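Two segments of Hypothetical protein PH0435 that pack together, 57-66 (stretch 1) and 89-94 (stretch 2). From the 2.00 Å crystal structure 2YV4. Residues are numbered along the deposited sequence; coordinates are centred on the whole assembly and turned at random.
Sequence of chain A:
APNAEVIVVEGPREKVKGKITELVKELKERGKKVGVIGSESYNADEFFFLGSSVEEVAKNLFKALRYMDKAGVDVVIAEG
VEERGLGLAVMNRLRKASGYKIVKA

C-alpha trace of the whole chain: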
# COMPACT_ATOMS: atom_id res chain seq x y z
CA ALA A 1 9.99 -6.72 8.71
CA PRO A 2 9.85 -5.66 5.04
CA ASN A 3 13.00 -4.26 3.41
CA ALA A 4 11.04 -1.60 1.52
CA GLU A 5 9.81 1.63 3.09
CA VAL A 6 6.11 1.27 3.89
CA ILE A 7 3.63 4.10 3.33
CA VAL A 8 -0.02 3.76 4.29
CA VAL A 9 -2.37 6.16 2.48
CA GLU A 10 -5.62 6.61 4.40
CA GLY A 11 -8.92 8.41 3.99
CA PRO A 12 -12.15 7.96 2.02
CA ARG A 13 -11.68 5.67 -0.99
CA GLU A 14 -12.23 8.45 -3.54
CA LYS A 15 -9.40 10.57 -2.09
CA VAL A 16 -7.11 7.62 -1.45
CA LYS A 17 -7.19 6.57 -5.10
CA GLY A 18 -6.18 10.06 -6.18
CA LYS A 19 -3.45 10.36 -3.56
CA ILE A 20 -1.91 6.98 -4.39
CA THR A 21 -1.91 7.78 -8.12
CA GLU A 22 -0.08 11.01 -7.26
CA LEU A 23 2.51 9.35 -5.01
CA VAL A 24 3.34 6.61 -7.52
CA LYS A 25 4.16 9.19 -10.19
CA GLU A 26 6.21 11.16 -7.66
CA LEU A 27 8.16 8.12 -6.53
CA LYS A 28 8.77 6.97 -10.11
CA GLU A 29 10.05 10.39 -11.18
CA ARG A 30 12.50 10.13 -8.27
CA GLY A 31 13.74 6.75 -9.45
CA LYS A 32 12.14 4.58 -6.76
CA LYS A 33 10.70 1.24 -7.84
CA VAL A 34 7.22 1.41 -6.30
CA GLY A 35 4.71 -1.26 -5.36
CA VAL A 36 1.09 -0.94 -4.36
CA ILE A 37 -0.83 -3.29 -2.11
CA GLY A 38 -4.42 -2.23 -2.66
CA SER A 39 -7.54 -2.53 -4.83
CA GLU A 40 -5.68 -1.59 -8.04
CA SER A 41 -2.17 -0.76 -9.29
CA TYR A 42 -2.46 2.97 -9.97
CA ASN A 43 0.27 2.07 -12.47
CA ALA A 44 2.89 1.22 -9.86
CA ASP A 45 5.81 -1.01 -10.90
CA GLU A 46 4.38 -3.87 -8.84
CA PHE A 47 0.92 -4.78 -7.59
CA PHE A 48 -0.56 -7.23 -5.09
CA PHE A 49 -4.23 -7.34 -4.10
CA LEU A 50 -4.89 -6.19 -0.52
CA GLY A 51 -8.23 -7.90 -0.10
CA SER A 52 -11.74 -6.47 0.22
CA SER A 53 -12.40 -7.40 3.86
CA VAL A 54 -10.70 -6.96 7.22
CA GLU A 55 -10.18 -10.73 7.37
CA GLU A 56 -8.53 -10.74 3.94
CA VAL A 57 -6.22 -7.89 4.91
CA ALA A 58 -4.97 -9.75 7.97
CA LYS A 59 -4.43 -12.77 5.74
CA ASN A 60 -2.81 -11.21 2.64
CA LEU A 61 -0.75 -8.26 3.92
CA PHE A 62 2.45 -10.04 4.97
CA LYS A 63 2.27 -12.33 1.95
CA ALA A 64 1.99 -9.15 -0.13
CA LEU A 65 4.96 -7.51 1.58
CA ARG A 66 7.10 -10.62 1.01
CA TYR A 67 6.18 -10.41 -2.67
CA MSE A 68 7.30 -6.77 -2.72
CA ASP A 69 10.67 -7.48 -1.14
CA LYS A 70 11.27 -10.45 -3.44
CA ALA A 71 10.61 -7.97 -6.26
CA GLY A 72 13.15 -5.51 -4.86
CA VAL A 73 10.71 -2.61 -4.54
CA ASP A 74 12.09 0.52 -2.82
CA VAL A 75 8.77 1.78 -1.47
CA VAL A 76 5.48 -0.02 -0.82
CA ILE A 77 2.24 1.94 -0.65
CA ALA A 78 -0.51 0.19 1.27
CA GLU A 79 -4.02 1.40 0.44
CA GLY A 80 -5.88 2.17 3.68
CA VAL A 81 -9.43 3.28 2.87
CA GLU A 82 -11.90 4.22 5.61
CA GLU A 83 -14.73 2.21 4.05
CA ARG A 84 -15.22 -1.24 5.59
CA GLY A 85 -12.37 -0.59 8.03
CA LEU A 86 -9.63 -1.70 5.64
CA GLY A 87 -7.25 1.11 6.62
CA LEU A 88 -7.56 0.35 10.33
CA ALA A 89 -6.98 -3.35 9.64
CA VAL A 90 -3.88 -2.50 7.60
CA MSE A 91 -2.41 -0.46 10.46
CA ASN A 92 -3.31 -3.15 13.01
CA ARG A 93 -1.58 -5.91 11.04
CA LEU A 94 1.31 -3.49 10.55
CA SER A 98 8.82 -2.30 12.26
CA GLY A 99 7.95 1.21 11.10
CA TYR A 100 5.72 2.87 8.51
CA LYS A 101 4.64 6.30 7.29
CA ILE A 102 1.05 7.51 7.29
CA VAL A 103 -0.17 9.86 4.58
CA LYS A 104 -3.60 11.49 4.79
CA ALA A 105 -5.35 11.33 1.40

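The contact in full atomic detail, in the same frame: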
# COMPACT_ATOMS: atom_id res chain seq x y z
N VAL A 57 -7.39 -8.72 4.67
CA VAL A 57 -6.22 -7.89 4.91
C VAL A 57 -5.26 -8.60 5.85
O VAL A 57 -4.07 -8.74 5.55
CB VAL A 57 -6.62 -6.54 5.54
CG1 VAL A 57 -5.39 -5.83 6.11
CG2 VAL A 57 -7.30 -5.65 4.49
N ALA A 58 -5.78 -9.05 6.98
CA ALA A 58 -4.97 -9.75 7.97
C ALA A 58 -4.28 -10.96 7.36
O ALA A 58 -3.15 -11.30 7.73
CB ALA A 58 -5.85 -10.19 9.14
N LYS A 59 -4.95 -11.58 6.40
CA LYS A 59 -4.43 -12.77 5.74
C LYS A 59 -3.44 -12.52 4.60
O LYS A 59 -2.46 -13.26 4.46
CB LYS A 59 -5.59 -13.61 5.21
CG LYS A 59 -5.16 -14.93 4.58
CD LYS A 59 -6.33 -15.67 3.94
CE LYS A 59 -5.86 -16.99 3.33
NZ LYS A 59 -6.97 -17.73 2.66
N ASN A 60 -3.68 -11.49 3.79
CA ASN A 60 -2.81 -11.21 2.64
C ASN A 60 -1.65 -10.23 2.82
O ASN A 60 -0.66 -10.31 2.10
CB ASN A 60 -3.65 -10.71 1.46
CG ASN A 60 -4.84 -11.59 1.16
OD1 ASN A 60 -4.74 -12.82 1.14
ND2 ASN A 60 -5.98 -10.96 0.89
N LEU A 61 -1.78 -9.29 3.75
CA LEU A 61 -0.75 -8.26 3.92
C LEU A 61 0.70 -8.72 3.94
O LEU A 61 1.50 -8.28 3.10
CB LEU A 61 -1.05 -7.42 5.17
CG LEU A 61 -0.17 -6.18 5.31
CD1 LEU A 61 -0.27 -5.34 4.04
CD2 LEU A 61 -0.60 -5.38 6.52
N PHE A 62 1.07 -9.58 4.88
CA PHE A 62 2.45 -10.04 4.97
C PHE A 62 2.88 -10.84 3.75
O PHE A 62 4.05 -10.79 3.34
CB PHE A 62 2.64 -10.85 6.27
CG PHE A 62 2.87 -9.99 7.48
CD1 PHE A 62 2.22 -8.76 7.62
CD2 PHE A 62 3.73 -10.40 8.50
CE1 PHE A 62 2.42 -7.96 8.74
CE2 PHE A 62 3.94 -9.61 9.63
CZ PHE A 62 3.28 -8.38 9.75
N LYS A 63 1.95 -11.58 3.15
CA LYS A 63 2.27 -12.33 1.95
C LYS A 63 2.58 -11.31 0.85
O LYS A 63 3.49 -11.49 0.04
CB LYS A 63 1.08 -13.21 1.54
CG LYS A 63 1.27 -13.94 0.22
CD LYS A 63 0.17 -14.96 -0.01
CE LYS A 63 0.36 -15.67 -1.34
NZ LYS A 63 1.71 -16.29 -1.44
N ALA A 64 1.81 -10.22 0.85
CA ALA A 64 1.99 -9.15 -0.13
C ALA A 64 3.35 -8.48 0.04
O ALA A 64 4.07 -8.24 -0.93
CB ALA A 64 0.88 -8.12 0.01
N LEU A 65 3.69 -8.16 1.29
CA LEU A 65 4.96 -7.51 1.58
C LEU A 65 6.15 -8.41 1.20
O LEU A 65 7.19 -7.92 0.75
CB LEU A 65 5.03 -7.14 3.06
CG LEU A 65 4.07 -6.02 3.49
CD1 LEU A 65 3.95 -5.96 5.00
CD2 LEU A 65 4.56 -4.69 2.93
N ARG A 66 6.01 -9.72 1.38
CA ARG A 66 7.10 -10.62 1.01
C ARG A 66 7.28 -10.57 -0.50
O ARG A 66 8.39 -10.62 -1.01
CB ARG A 66 6.82 -12.05 1.48
CG ARG A 66 6.75 -12.19 2.99
CD ARG A 66 6.72 -13.64 3.42
NE ARG A 66 6.28 -13.78 4.81
CZ ARG A 66 5.00 -13.85 5.18
NH1 ARG A 66 4.04 -13.82 4.26
NH2 ARG A 66 4.68 -13.95 6.46
N ALA A 89 -7.49 -1.98 9.64
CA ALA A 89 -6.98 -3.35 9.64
C ALA A 89 -5.53 -3.36 9.16
O ALA A 89 -4.71 -4.10 9.70
CB ALA A 89 -7.84 -4.24 8.75
N VAL A 90 -5.24 -2.57 8.13
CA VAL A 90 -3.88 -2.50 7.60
C VAL A 90 -2.92 -2.06 8.70
O VAL A 90 -1.89 -2.70 8.93
CB VAL A 90 -3.77 -1.50 6.42
CG1 VAL A 90 -2.31 -1.25 6.08
CG2 VAL A 90 -4.50 -2.06 5.20
N MSE A 91 -3.25 -0.97 9.39
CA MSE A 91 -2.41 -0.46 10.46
C MSE A 91 -2.27 -1.47 11.60
O MSE A 91 -1.18 -1.65 12.14
CB MSE A 91 -2.95 0.88 10.99
CG MSE A 91 -2.81 2.05 10.00
SE MSE A 91 -3.14 3.80 10.82
CE MSE A 91 -1.86 3.64 12.21
N ASN A 92 -3.36 -2.14 11.95
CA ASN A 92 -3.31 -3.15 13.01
C ASN A 92 -2.33 -4.27 12.67
O ASN A 92 -1.47 -4.62 13.48
CB ASN A 92 -4.70 -3.74 13.25
CG ASN A 92 -5.62 -2.79 13.98
OD1 ASN A 92 -6.83 -3.00 14.05
ND2 ASN A 92 -5.05 -1.73 14.55
N ARG A 93 -2.46 -4.83 11.48
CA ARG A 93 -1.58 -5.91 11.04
C ARG A 93 -0.14 -5.41 10.88
O ARG A 93 0.81 -6.20 10.91
CB ARG A 93 -2.09 -6.48 9.71
CG ARG A 93 -1.22 -7.58 9.11
CD ARG A 93 -1.13 -8.80 10.02
NE ARG A 93 -0.38 -9.88 9.38
CZ ARG A 93 0.00 -10.99 10.00
NH1 ARG A 93 -0.29 -11.18 11.29
NH2 ARG A 93 0.68 -11.92 9.34
N LEU A 94 0.00 -4.10 10.72
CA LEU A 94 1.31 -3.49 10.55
C LEU A 94 1.95 -3.15 11.90
O LEU A 94 3.14 -2.83 11.96
CB LEU A 94 1.17 -2.22 9.71
CG LEU A 94 1.99 -2.11 8.42
CD1 LEU A 94 2.07 -3.45 7.71
CD2 LEU A 94 1.36 -1.05 7.53

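Arg93 dominates the contact between the two helices, whose axes approach to 9.4 Å at an angle of 59°. It has 116 Å² covered by the other stretch, and its side chain lies across stretch 1 between Ala58 and Phe62. The guanidinium sits almost directly over the Phe62 ring: Arg93 CZ is 3.8 Å from the ring centroid and only 6° off the ring normal, a cation-pi arrangement that sets the positive charge against the pi face. The opposite face of the guanidinium meets the backbone of Ala58, with Ala58 O 3.5 Å from Arg93 NE. No hydrogen bond links the stretches; the contacts of Arg93 with stretch 1 are the cation-pi interaction with Phe62 and van der Waals packing.

Phe62, with 59 Å² covered, also reaches the backbone of the second helix, its CE1 lying 3.2 Å from Arg93 O. The preceding residue, Leu61, points toward stretch 2 and uses a single methyl for several contacts. Leu61 CD2 lies 3.5 Å from the aliphatic Arg93 CG, 3.5 Å from Leu94 CD1 and 3.8 Å from Val90 O. The apolar seam continues at both ends: Val57 CG1 packs 3.9 Å from Ala89 CB and 4.0 Å from Val90 CG2, while Leu65 CD1 approaches Leu94 CD1 at 4.1 Å.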